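Conserved hypothetical protein (Pyrococcus furiosus, PDB 1VK1) is of unproven function but probably binds ATP and acts as a kinase, joining a ParB-like N-terminal domain to a region related to L-serine kinase SerK. Local coordinates at residues 43-48 / 78-83; 64-69 / 207-212; 84-89 / 234-239. All coordinates share one frame; numbering follows the deposited sequence.

Contact 1. Residues 43-48 / 78-83; sequences SVTGSG and QKLGAK
Val44 and Thr45, in the last turn of helix 34-47, share one apolar partner, Leu80, at the close of helix 71-80. The turn that carries them is tied up at its start by Ser43, whose carbonyl O takes two bonds from Ser47, one from N and one from OG at 2.9 Å, arriving from opposite faces of the carbonyl plane. Val44 comes next. With chi1 at 77° its CG1 sits between the backbone N and the carbonyl carbon, and from there it meets Leu80 CD1 end to end at 3.8 Å. Thr45 behaves differently. Its CG2 crosses the isobutyl group at a slant and touches both branches, with CD2 at 3.9 Å and CD1 at 4.0 Å. Its hydroxyl is turned back to the helix, where OG1 bonds to Ile41 O, so that the methyl is left for the apolar contact. The helix ends as Gly48 takes up positive phi. Leu80 stands at a similar point, since Gly81 closes its helix with a Schellman motif, its N bonding Gln78 O at 3.0 Å. This is a small example of how two helix ends can meet through methyl groups: about 91 Å² is buried between the two segments, and the backbones stay well apart, the Thr45 and Leu80 CA atoms lying 9.2 Å from each other. Both helices belong to the ParB-like region. Leu80 and Lys79 also rest on Ile41 of helix 34-47, while Val44 packs on Leu238 beside the short strand 236-237.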
ATOM      1  N   SER A  43       9.572 -10.930 -10.889  1.00 10.96           N
ATOM      2  CA  SER A  43      10.430  -9.948 -11.547  1.00 11.44           C
ATOM      3  C   SER A  43      11.887 -10.000 -11.054  1.00 10.44           C
ATOM      4  O   SER A  43      12.830  -9.967 -11.855  1.00 11.36           O
ATOM      5  CB  SER A  43       9.852  -8.556 -11.363  1.00 12.03           C
ATOM      6  OG  SER A  43       8.584  -8.460 -11.986  1.00 16.15           O
ATOM      7  N   VAL A  44      12.084 -10.048  -9.753  1.00 10.03           N
ATOM      8  CA  VAL A  44      13.426 -10.003  -9.215  1.00  9.94           C
ATOM      9  C   VAL A  44      14.179 -11.278  -9.554  1.00 10.46           C
ATOM     10  O   VAL A  44      15.366 -11.224  -9.855  1.00 11.55           O
ATOM     11  CB  VAL A  44      13.452  -9.636  -7.693  1.00 10.98           C
ATOM     12  CG1 VAL A  44      13.059 -10.822  -6.809  1.00 10.61           C
ATOM     13  CG2 VAL A  44      14.783  -9.121  -7.307  1.00 11.87           C
ATOM     14  N   THR A  45      13.498 -12.420  -9.530  1.00 11.06           N
ATOM     15  CA  THR A  45      14.161 -13.683  -9.889  1.00 11.20           C
ATOM     16  C   THR A  45      14.377 -13.784 -11.390  1.00 12.27           C
ATOM     17  O   THR A  45      15.411 -14.290 -11.825  1.00 14.36           O
ATOM     18  CB  THR A  45      13.402 -14.902  -9.360  1.00 13.11           C
ATOM     19  OG1 THR A  45      12.079 -14.921  -9.859  1.00 15.29           O
ATOM     20  CG2 THR A  45      13.288 -14.907  -7.849  1.00 13.59           C
ATOM     21  N   GLY A  46      13.448 -13.276 -12.195  1.00 11.75           N
ATOM     22  CA  GLY A  46      13.608 -13.332 -13.640  1.00 12.27           C
ATOM     23  C   GLY A  46      14.683 -12.404 -14.171  1.00 11.93           C
ATOM     24  O   GLY A  46      15.444 -12.777 -15.072  1.00 13.94           O
ATOM     25  N   SER A  47      14.747 -11.192 -13.628  1.00 11.93           N
ATOM     26  CA  SER A  47      15.736 -10.212 -14.060  1.00 12.21           C
ATOM     27  C   SER A  47      17.055 -10.358 -13.339  1.00 12.75           C
ATOM     28  O   SER A  47      18.092  -9.932 -13.838  1.00 13.44           O
ATOM     29  CB  SER A  47      15.223  -8.800 -13.856  1.00 12.54           C
ATOM     30  OG  SER A  47      15.210  -8.470 -12.465  1.00 12.64           O
ATOM     31  N   GLY A  48      17.020 -10.924 -12.136  1.00 12.14           N
ATOM     32  CA  GLY A  48      18.198 -10.992 -11.284  1.00 11.45           C
ATOM     33  C   GLY A  48      18.665  -9.686 -10.674  1.00 12.04           C
ATOM     34  O   GLY A  48      19.735  -9.642 -10.094  1.00 12.27           O
ATOM     35  N   GLN A  78      12.307 -11.694   1.902  1.00 10.17           N
ATOM     36  CA  GLN A  78      12.266 -12.609   3.036  1.00 12.80           C
ATOM     37  C   GLN A  78      11.788 -13.981   2.596  1.00 12.60           C
ATOM     38  O   GLN A  78      12.377 -14.999   2.984  1.00 14.16           O
ATOM     39  CB  GLN A  78      11.415 -12.064   4.196  1.00 13.46           C
ATOM     40  CG  GLN A  78      12.131 -10.908   4.945  1.00 15.11           C
ATOM     41  CD  GLN A  78      11.740 -10.762   6.368  1.00 17.86           C
ATOM     42  OE1 GLN A  78      12.589 -10.534   7.254  1.00 17.76           O
ATOM     43  NE2 GLN A  78      10.478 -10.829   6.611  1.00 17.09           N
ATOM     44  N   LYS A  79      10.755 -14.027   1.763  1.00 11.82           N
ATOM     45  CA  LYS A  79      10.225 -15.311   1.271  1.00 12.95           C
ATOM     46  C   LYS A  79      11.281 -16.070   0.471  1.00 12.76           C
ATOM     47  O   LYS A  79      11.354 -17.315   0.544  1.00 14.70           O
ATOM     48  CB  LYS A  79       8.982 -15.083   0.441  1.00 13.57           C
ATOM     49  CG  LYS A  79       8.302 -16.339  -0.003  1.00 17.74           C
ATOM     50  CD  LYS A  79       6.913 -16.053  -0.465  1.00 19.90           C
ATOM     51  CE  LYS A  79       6.277 -17.297  -1.054  1.00 22.41           C
ATOM     52  NZ  LYS A  79       4.859 -17.063  -1.420  1.00 23.67           N
ATOM     53  N   LEU A  80      12.109 -15.346  -0.277  1.00 12.05           N
ATOM     54  CA  LEU A  80      13.179 -15.955  -1.072  1.00 12.38           C
ATOM     55  C   LEU A  80      14.385 -16.391  -0.236  1.00 13.03           C
ATOM     56  O   LEU A  80      15.282 -17.071  -0.745  1.00 14.78           O
ATOM     57  CB  LEU A  80      13.647 -14.977  -2.141  1.00 11.97           C
ATOM     58  CG  LEU A  80      12.661 -14.770  -3.295  1.00 12.52           C
ATOM     59  CD1 LEU A  80      13.039 -13.561  -4.129  1.00 13.56           C
ATOM     60  CD2 LEU A  80      12.568 -16.007  -4.168  1.00 14.17           C
ATOM     61  N   GLY A  81      14.426 -15.999   1.025  1.00 12.56           N
ATOM     62  CA  GLY A  81      15.524 -16.342   1.920  1.00 13.78           C
ATOM     63  C   GLY A  81      16.695 -15.368   1.915  1.00 12.89           C
ATOM     64  O   GLY A  81      17.762 -15.706   2.400  1.00 14.38           O
ATOM     65  N   ALA A  82      16.495 -14.141   1.420  1.00 11.74           N
ATOM     66  CA  ALA A  82      17.542 -13.149   1.417  1.00 11.85           C
ATOM     67  C   ALA A  82      17.754 -12.594   2.817  1.00 11.13           C
ATOM     68  O   ALA A  82      16.943 -12.840   3.720  1.00 13.43           O
ATOM     69  CB  ALA A  82      17.208 -12.033   0.439  1.00 11.74           C
ATOM     70  N   LYS A  83      18.819 -11.826   2.973  1.00 11.32           N
ATOM     71  CA  LYS A  83      19.220 -11.277   4.256  1.00 12.20           C
ATOM     72  C   LYS A  83      19.164  -9.769   4.361  1.00 10.82           C
ATOM     73  O   LYS A  83      18.966  -9.260   5.447  1.00 11.28           O
ATOM     74  CB  LYS A  83      20.654 -11.705   4.577  1.00 13.07           C
TER

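Contact 2. Residues 64-69 / 207-212; sequences EYLIVD and EVMELV
Leu66 projects from strand 65-67 into three side chains of helix 205-213, a helix-on-sheet packing at the margin of the mixed four-stranded sheet of the ParB-like region. Strand 65-67 is the outermost strand on its side within this chain, and the helix crosses it steeply: the short axes are 9.8 Å apart and their directions differ by 118°. Apolar contact accounts for the whole meeting. Leu66 holds CG anti to its own N (chi1 169°), which sends the forked end at the helix. There the two branches divide the work. CD1 rests against the branched end of Val212, at 3.9 Å from each of CB, CG1 and CG2, while CD2 approaches Met209 CE at 4.0 Å. Met209 gets there by a bend at chi2 and chi3 that folds its thioether back to the strand. All four residues are buried, and a single leucine thus meets Val208 and Val212, one turn apart, and Met209 beside Val208. Backbone bonding secures each partner from its own side. Leu66 pairs with Ala57 of strand 54-58, and a classic beta bulge follows where Val68 and Asp69 both face Leu55; the chain turns a corner here. Within the helix Val212 N bonds Val208 O. Asp69, in the bulge itself, forms a salt bridge with Arg73. Val208, whose side chain is about 8 Å from the bound sodium ion, crosses Leu66 at roughly a right angle, its CG1 lying 4.0 Å from CD1 and 4.1 Å from CD2.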
ATOM      1  N   GLU A  64      15.661  -0.443  15.012  1.00 11.48           N
ATOM      2  CA  GLU A  64      14.781  -1.004  14.000  1.00 10.91           C
ATOM      3  C   GLU A  64      14.269   0.130  13.113  1.00  9.75           C
ATOM      4  O   GLU A  64      14.337   1.308  13.489  1.00 10.71           O
ATOM      5  CB  GLU A  64      13.627  -1.746  14.684  1.00 11.71           C
ATOM      6  CG  GLU A  64      14.136  -2.961  15.492  1.00 14.53           C
ATOM      7  CD  GLU A  64      13.189  -3.469  16.565  1.00 15.65           C
ATOM      8  OE1 GLU A  64      12.078  -2.956  16.693  1.00 17.43           O
ATOM      9  OE2 GLU A  64      13.592  -4.437  17.304  1.00 19.84           O
ATOM     10  N   TYR A  65      13.731  -0.241  11.956  1.00  9.42           N
ATOM     11  CA  TYR A  65      13.264   0.703  10.965  1.00  8.90           C
ATOM     12  C   TYR A  65      11.818   0.469  10.593  1.00  9.06           C
ATOM     13  O   TYR A  65      11.387  -0.671  10.378  1.00 10.70           O
ATOM     14  CB  TYR A  65      14.100   0.590   9.680  1.00  9.84           C
ATOM     15  CG  TYR A  65      15.541   0.933   9.881  1.00  8.81           C
ATOM     16  CD1 TYR A  65      15.996   2.235   9.765  1.00  9.25           C
ATOM     17  CD2 TYR A  65      16.467  -0.052  10.167  1.00  9.73           C
ATOM     18  CE1 TYR A  65      17.325   2.555   9.969  1.00 10.49           C
ATOM     19  CE2 TYR A  65      17.799   0.254  10.368  1.00 10.59           C
ATOM     20  CZ  TYR A  65      18.223   1.571  10.243  1.00 10.47           C
ATOM     21  OH  TYR A  65      19.558   1.891  10.425  1.00 12.41           O
ATOM     22  N   LEU A  66      11.077   1.564  10.499  1.00  8.71           N
ATOM     23  CA  LEU A  66       9.809   1.606   9.812  1.00  9.00           C
ATOM     24  C   LEU A  66      10.039   1.455   8.329  1.00  8.36           C
ATOM     25  O   LEU A  66      10.820   2.191   7.752  1.00  9.02           O
ATOM     26  CB  LEU A  66       9.156   2.964  10.097  1.00  9.44           C
ATOM     27  CG  LEU A  66       7.931   3.348   9.262  1.00  9.53           C
ATOM     28  CD1 LEU A  66       6.751   2.408   9.521  1.00  9.69           C
ATOM     29  CD2 LEU A  66       7.562   4.797   9.534  1.00 10.77           C
ATOM     30  N   ILE A  67       9.328   0.517   7.698  1.00  8.02           N
ATOM     31  CA  ILE A  67       9.263   0.472   6.254  1.00  8.41           C
ATOM     32  C   ILE A  67       8.356   1.622   5.828  1.00  8.57           C
ATOM     33  O   ILE A  67       7.185   1.627   6.123  1.00  9.60           O
ATOM     34  CB  ILE A  67       8.718  -0.869   5.731  1.00  7.83           C
ATOM     35  CG1 ILE A  67       9.687  -2.024   6.073  1.00  8.45           C
ATOM     36  CG2 ILE A  67       8.493  -0.772   4.224  1.00  8.68           C
ATOM     37  CD1 ILE A  67       9.122  -3.397   5.784  1.00  9.45           C
ATOM     38  N   VAL A  68       8.924   2.581   5.115  1.00  8.42           N
ATOM     39  CA  VAL A  68       8.160   3.699   4.551  1.00  8.48           C
ATOM     40  C   VAL A  68       7.597   3.232   3.210  1.00  8.36           C
ATOM     41  O   VAL A  68       6.423   3.343   2.958  1.00  9.95           O
ATOM     42  CB  VAL A  68       9.026   4.961   4.449  1.00  9.04           C
ATOM     43  CG1 VAL A  68       8.292   6.058   3.726  1.00 10.12           C
ATOM     44  CG2 VAL A  68       9.428   5.417   5.832  1.00 10.54           C
ATOM     45  N   ASP A  69       8.469   2.701   2.359  1.00  8.94           N
ATOM     46  CA  ASP A  69       8.095   2.170   1.072  1.00  9.57           C
ATOM     47  C   ASP A  69       8.881   0.909   0.800  1.00  8.28           C
ATOM     48  O   ASP A  69      10.089   0.881   0.990  1.00 10.05           O
ATOM     49  CB  ASP A  69       8.379   3.201  -0.049  1.00 12.08           C
ATOM     50  CG  ASP A  69       7.922   2.716  -1.376  1.00 17.68           C
ATOM     51  OD1 ASP A  69       6.714   2.407  -1.515  1.00 21.97           O
ATOM     52  OD2 ASP A  69       8.701   2.553  -2.325  1.00 21.42           O
ATOM     53  N   GLU A 207       0.239   8.942  12.841  1.00 11.24           N
ATOM     54  CA  GLU A 207      -0.541   7.718  12.955  1.00 11.56           C
ATOM     55  C   GLU A 207       0.246   6.490  12.469  1.00 10.09           C
ATOM     56  O   GLU A 207       0.146   5.435  13.052  1.00 11.06           O
ATOM     57  CB  GLU A 207      -1.865   7.857  12.220  1.00 12.03           C
ATOM     58  CG  GLU A 207      -2.834   8.794  12.946  1.00 13.63           C
ATOM     59  CD  GLU A 207      -4.039   9.211  12.123  1.00 14.20           C
ATOM     60  OE1 GLU A 207      -4.002   9.100  10.898  1.00 14.49           O
ATOM     61  OE2 GLU A 207      -5.012   9.711  12.751  1.00 16.86           O
ATOM     62  N   VAL A 208       1.006   6.648  11.389  1.00  9.66           N
ATOM     63  CA  VAL A 208       1.832   5.544  10.876  1.00  9.64           C
ATOM     64  C   VAL A 208       2.882   5.142  11.907  1.00 10.11           C
ATOM     65  O   VAL A 208       3.019   3.955  12.229  1.00 10.44           O
ATOM     66  CB  VAL A 208       2.526   5.928   9.535  1.00  9.95           C
ATOM     67  CG1 VAL A 208       3.534   4.828   9.106  1.00 10.10           C
ATOM     68  CG2 VAL A 208       1.536   6.135   8.444  1.00  9.74           C
ATOM     69  N   MET A 209       3.601   6.116  12.447  1.00 10.72           N
ATOM     70  CA  MET A 209       4.638   5.804  13.407  1.00 11.26           C
ATOM     71  C   MET A 209       4.030   5.228  14.708  1.00 11.73           C
ATOM     72  O   MET A 209       4.563   4.280  15.294  1.00 12.70           O
ATOM     73  CB  MET A 209       5.492   7.033  13.684  1.00 12.98           C
ATOM     74  CG  MET A 209       6.681   6.765  14.570  1.00 13.90           C
ATOM     75  SD  MET A 209       7.922   5.608  13.914  1.00 15.45           S
ATOM     76  CE  MET A 209       8.809   6.669  12.786  1.00 15.21           C
ATOM     77  N   GLU A 210       2.889   5.765  15.143  1.00 12.42           N
ATOM     78  CA  GLU A 210       2.216   5.207  16.326  1.00 13.55           C
ATOM     79  C   GLU A 210       1.811   3.749  16.112  1.00 11.88           C
ATOM     80  O   GLU A 210       1.949   2.905  17.006  1.00 12.93           O
ATOM     81  CB  GLU A 210       0.991   6.070  16.693  1.00 16.61           C
ATOM     82  CG  GLU A 210       0.125   5.554  17.832  1.00 20.93           C
ATOM     83  N   LEU A 211       1.332   3.431  14.915  1.00 12.07           N
ATOM     84  CA  LEU A 211       0.915   2.084  14.622  1.00 11.45           C
ATOM     85  C   LEU A 211       2.107   1.118  14.662  1.00 10.61           C
ATOM     86  O   LEU A 211       2.033   0.044  15.272  1.00 11.52           O
ATOM     87  CB  LEU A 211       0.197   2.014  13.261  1.00 12.35           C
ATOM     88  CG  LEU A 211      -0.697   0.786  13.132  1.00 14.08           C
ATOM     89  CD1 LEU A 211      -1.959   0.968  14.014  1.00 15.09           C
ATOM     90  CD2 LEU A 211      -1.091   0.558  11.703  1.00 15.74           C
ATOM     91  N   VAL A 212       3.201   1.480  14.012  1.00 10.72           N
ATOM     92  CA  VAL A 212       4.352   0.598  13.977  1.00 11.03           C
ATOM     93  C   VAL A 212       4.943   0.452  15.374  1.00 11.45           C
ATOM     94  O   VAL A 212       5.423  -0.612  15.743  1.00 11.66           O
ATOM     95  CB  VAL A 212       5.421   1.068  12.927  1.00 11.48           C
ATOM     96  CG1 VAL A 212       6.305   2.172  13.431  1.00 14.05           C
ATOM     97  CG2 VAL A 212       6.302  -0.123  12.445  1.00 12.32           C
TER

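Contact 3. Residues 84-89 / 234-239; sequences RAPSVI and IDVKLE
Pro86 presents one edge of its pyrrolidine ring, the CB-CG side, to Ile234 and Val236, and neither of these two is stacked on a ring face. The Ile234 methyl CD1 lies close to the mean plane of the ring beyond that edge, whereas Val236 CG2 stands off the CG corner on the other side of the plane. The setting is sheet against tail: strand 84-90 runs inside the mixed four-stranded sheet of the ParB-like region, between strands 19-22 and 54-58, and the incoming segment contains strand 236-237, which pairs with strand 49-50 as a separate antiparallel pair, and then passes into a 3-10 turn.

Packing is tight at the isoleucine. Its CD1 lies 3.4 Å from Pro86 CG and 3.5 Å from Pro86 CB, both shorter than usual carbon contacts. The delta methyl gets this far because CG1 is placed between N and the carbonyl carbon (chi1 62°) and the chain then continues straight, with chi2 at 174°. Val236 is more relaxed: its CG2 runs past the ring in the opposite direction, 4.2 Å from Pro86 CG. Tyr18, Phe20 and Phe50 also touch Pro86, and the first two touch Val236 as well, so the proline is packed among aromatic as well as aliphatic side chains. It illustrates how a residue near the C-terminus can be seated on a sheet strand far earlier in the sequence.

Polar ties are made by strand residues before and after the proline. Arg84 NH1 bonds the carbonyl oxygens of Asp240 and Phe242, holding the tail end of the chain. On the strand itself, Ser87 OG donates to Ala85 O at 3.0 Å, from a position 51° out of the carbonyl plane.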
ATOM      1  N   ARG A  84      19.386  -9.056   3.255  1.00 10.82           N
ATOM      2  CA  ARG A  84      19.535  -7.614   3.302  1.00 10.19           C
ATOM      3  C   ARG A  84      18.907  -6.985   2.076  1.00 10.03           C
ATOM      4  O   ARG A  84      18.643  -7.679   1.090  1.00 10.87           O
ATOM      5  CB  ARG A  84      21.022  -7.238   3.388  1.00 10.75           C
ATOM      6  CG  ARG A  84      21.832  -7.643   2.124  1.00 13.46           C
ATOM      7  CD  ARG A  84      23.334  -7.385   2.195  1.00 14.16           C
ATOM      8  NE  ARG A  84      23.999  -8.274   3.134  1.00 14.90           N
ATOM      9  CZ  ARG A  84      24.324  -9.520   2.855  1.00 15.09           C
ATOM     10  NH1 ARG A  84      24.058 -10.048   1.653  1.00 15.29           N
ATOM     11  NH2 ARG A  84      24.907 -10.266   3.792  1.00 16.64           N
ATOM     12  N   ALA A  85      18.679  -5.676   2.135  1.00  9.67           N
ATOM     13  CA  ALA A  85      18.239  -4.954   0.959  1.00  9.25           C
ATOM     14  C   ALA A  85      18.832  -3.555   0.965  1.00  9.80           C
ATOM     15  O   ALA A  85      18.945  -2.920   2.014  1.00  9.79           O
ATOM     16  CB  ALA A  85      16.723  -4.858   0.885  1.00  9.82           C
ATOM     17  N   PRO A  86      19.178  -3.033  -0.217  1.00  9.81           N
ATOM     18  CA  PRO A  86      19.603  -1.641  -0.327  1.00  9.67           C
ATOM     19  C   PRO A  86      18.468  -0.688   0.030  1.00  9.49           C
ATOM     20  O   PRO A  86      17.342  -0.877  -0.426  1.00 10.51           O
ATOM     21  CB  PRO A  86      19.963  -1.491  -1.797  1.00 11.38           C
ATOM     22  CG  PRO A  86      19.231  -2.535  -2.505  1.00 13.45           C
ATOM     23  CD  PRO A  86      19.097  -3.691  -1.538  1.00 11.53           C
ATOM     24  N   SER A  87      18.796   0.308   0.836  1.00  8.98           N
ATOM     25  CA  SER A  87      17.834   1.156   1.485  1.00  9.72           C
ATOM     26  C   SER A  87      18.292   2.614   1.530  1.00  9.78           C
ATOM     27  O   SER A  87      19.474   2.914   1.630  1.00 12.19           O
ATOM     28  CB  SER A  87      17.604   0.664   2.919  1.00 10.16           C
ATOM     29  OG  SER A  87      17.168  -0.686   2.974  1.00  9.67           O
ATOM     30  N   VAL A  88      17.313   3.503   1.506  1.00  9.84           N
ATOM     31  CA  VAL A  88      17.525   4.919   1.752  1.00 11.12           C
ATOM     32  C   VAL A  88      16.890   5.200   3.097  1.00 10.85           C
ATOM     33  O   VAL A  88      15.724   4.880   3.301  1.00 11.52           O
ATOM     34  CB  VAL A  88      16.893   5.782   0.638  1.00 13.80           C
ATOM     35  CG1 VAL A  88      16.969   7.291   0.984  1.00 15.13           C
ATOM     36  CG2 VAL A  88      17.571   5.508  -0.687  1.00 15.33           C
ATOM     37  N   ILE A  89      17.651   5.800   4.004  1.00 10.59           N
ATOM     38  CA  ILE A  89      17.196   6.107   5.348  1.00 12.23           C
ATOM     39  C   ILE A  89      16.746   7.580   5.405  1.00 12.82           C
ATOM     40  O   ILE A  89      17.526   8.475   5.101  1.00 14.45           O
ATOM     41  CB  ILE A  89      18.331   5.872   6.367  1.00 14.15           C
ATOM     42  CG1 ILE A  89      19.017   4.517   6.151  1.00 17.52           C
ATOM     43  CG2 ILE A  89      17.817   6.046   7.799  1.00 15.50           C
ATOM     44  CD1 ILE A  89      18.149   3.401   6.247  1.00 18.29           C
ATOM     45  N   ILE A 234      18.656   1.794  -8.901  1.00 16.43           N
ATOM     46  CA  ILE A 234      19.938   1.251  -8.586  1.00 15.94           C
ATOM     47  C   ILE A 234      20.063  -0.077  -9.332  1.00 16.13           C
ATOM     48  O   ILE A 234      19.168  -0.483 -10.035  1.00 17.67           O
ATOM     49  CB  ILE A 234      20.125   1.117  -7.027  1.00 15.74           C
ATOM     50  CG1 ILE A 234      19.086   0.140  -6.437  1.00 16.20           C
ATOM     51  CG2 ILE A 234      20.039   2.520  -6.362  1.00 17.37           C
ATOM     52  CD1 ILE A 234      19.267  -0.162  -4.957  1.00 16.62           C
ATOM     53  N   ASP A 235      21.185  -0.717  -9.187  1.00 16.82           N
ATOM     54  CA  ASP A 235      21.502  -1.887  -9.987  1.00 17.08           C
ATOM     55  C   ASP A 235      22.233  -2.891  -9.122  1.00 17.16           C
ATOM     56  O   ASP A 235      23.454  -3.016  -9.199  1.00 21.05           O
ATOM     57  CB  ASP A 235      22.375  -1.434 -11.186  1.00 20.53           C
ATOM     58  CG  ASP A 235      22.786  -2.579 -12.107  1.00 25.92           C
ATOM     59  OD1 ASP A 235      22.215  -3.671 -12.026  1.00 27.84           O
ATOM     60  OD2 ASP A 235      23.685  -2.454 -12.968  1.00 29.73           O
ATOM     61  N   VAL A 236      21.479  -3.576  -8.262  1.00 15.03           N
ATOM     62  CA  VAL A 236      22.033  -4.514  -7.298  1.00 13.79           C
ATOM     63  C   VAL A 236      21.635  -5.932  -7.678  1.00 12.53           C
ATOM     64  O   VAL A 236      20.468  -6.237  -7.881  1.00 13.41           O
ATOM     65  CB  VAL A 236      21.596  -4.163  -5.847  1.00 14.16           C
ATOM     66  CG1 VAL A 236      22.043  -5.246  -4.868  1.00 15.30           C
ATOM     67  CG2 VAL A 236      22.183  -2.787  -5.446  1.00 15.25           C
ATOM     68  N   LYS A 237      22.613  -6.824  -7.756  1.00 14.60           N
ATOM     69  CA  LYS A 237      22.337  -8.210  -8.076  1.00 14.84           C
ATOM     70  C   LYS A 237      21.601  -8.890  -6.949  1.00 13.25           C
ATOM     71  O   LYS A 237      21.953  -8.736  -5.778  1.00 14.10           O
ATOM     72  CB  LYS A 237      23.636  -8.986  -8.311  1.00 18.05           C
ATOM     73  CG  LYS A 237      24.409  -8.512  -9.493  1.00 20.71           C
ATOM     74  N   LEU A 238      20.579  -9.652  -7.294  1.00 13.41           N
ATOM     75  CA  LEU A 238      19.824 -10.397  -6.313  1.00 13.67           C
ATOM     76  C   LEU A 238      20.736 -11.260  -5.429  1.00 13.29           C
ATOM     77  O   LEU A 238      20.510 -11.354  -4.228  1.00 13.09           O
ATOM     78  CB  LEU A 238      18.754 -11.271  -6.997  1.00 14.23           C
ATOM     79  CG  LEU A 238      17.907 -12.164  -6.106  1.00 13.68           C
ATOM     80  CD1 LEU A 238      17.175 -11.417  -5.018  1.00 14.74           C
ATOM     81  CD2 LEU A 238      16.911 -12.946  -6.969  1.00 15.16           C
ATOM     82  N   GLU A 239      21.768 -11.887  -6.020  1.00 13.96           N
ATOM     83  CA  GLU A 239      22.677 -12.752  -5.228  1.00 15.10           C
ATOM     84  C   GLU A 239      23.364 -11.993  -4.103  1.00 14.81           C
ATOM     85  O   GLU A 239      23.684 -12.568  -3.061  1.00 16.09           O
ATOM     86  CB  GLU A 239      23.734 -13.434  -6.127  1.00 18.92           C
ATOM     87  CG  GLU A 239      24.620 -12.510  -6.917  1.00 22.77           C
TER

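Contacts 1 and 3 are neighbours, their centres 11 Å apart on the same side of the chain's centre, and a probable hydrogen bond from Leu238 N to Gly48 O connects them. Contact 2 lies farther off, its centre 24 Å from that of contact 1 and 20 Å from that of contact 3. It shares the mixed sheet with contact 3, and Tyr65 packs on Ile89. Along the chain, contact 1 closes before contact 3 opens, whereas contact 2 alternates with both. Strand 65-67, helix 71-80 and strand 84-90 follow one another, and segments 207-212 and 234-239 return to them, so that late parts of the chain pack against the ParB-like region.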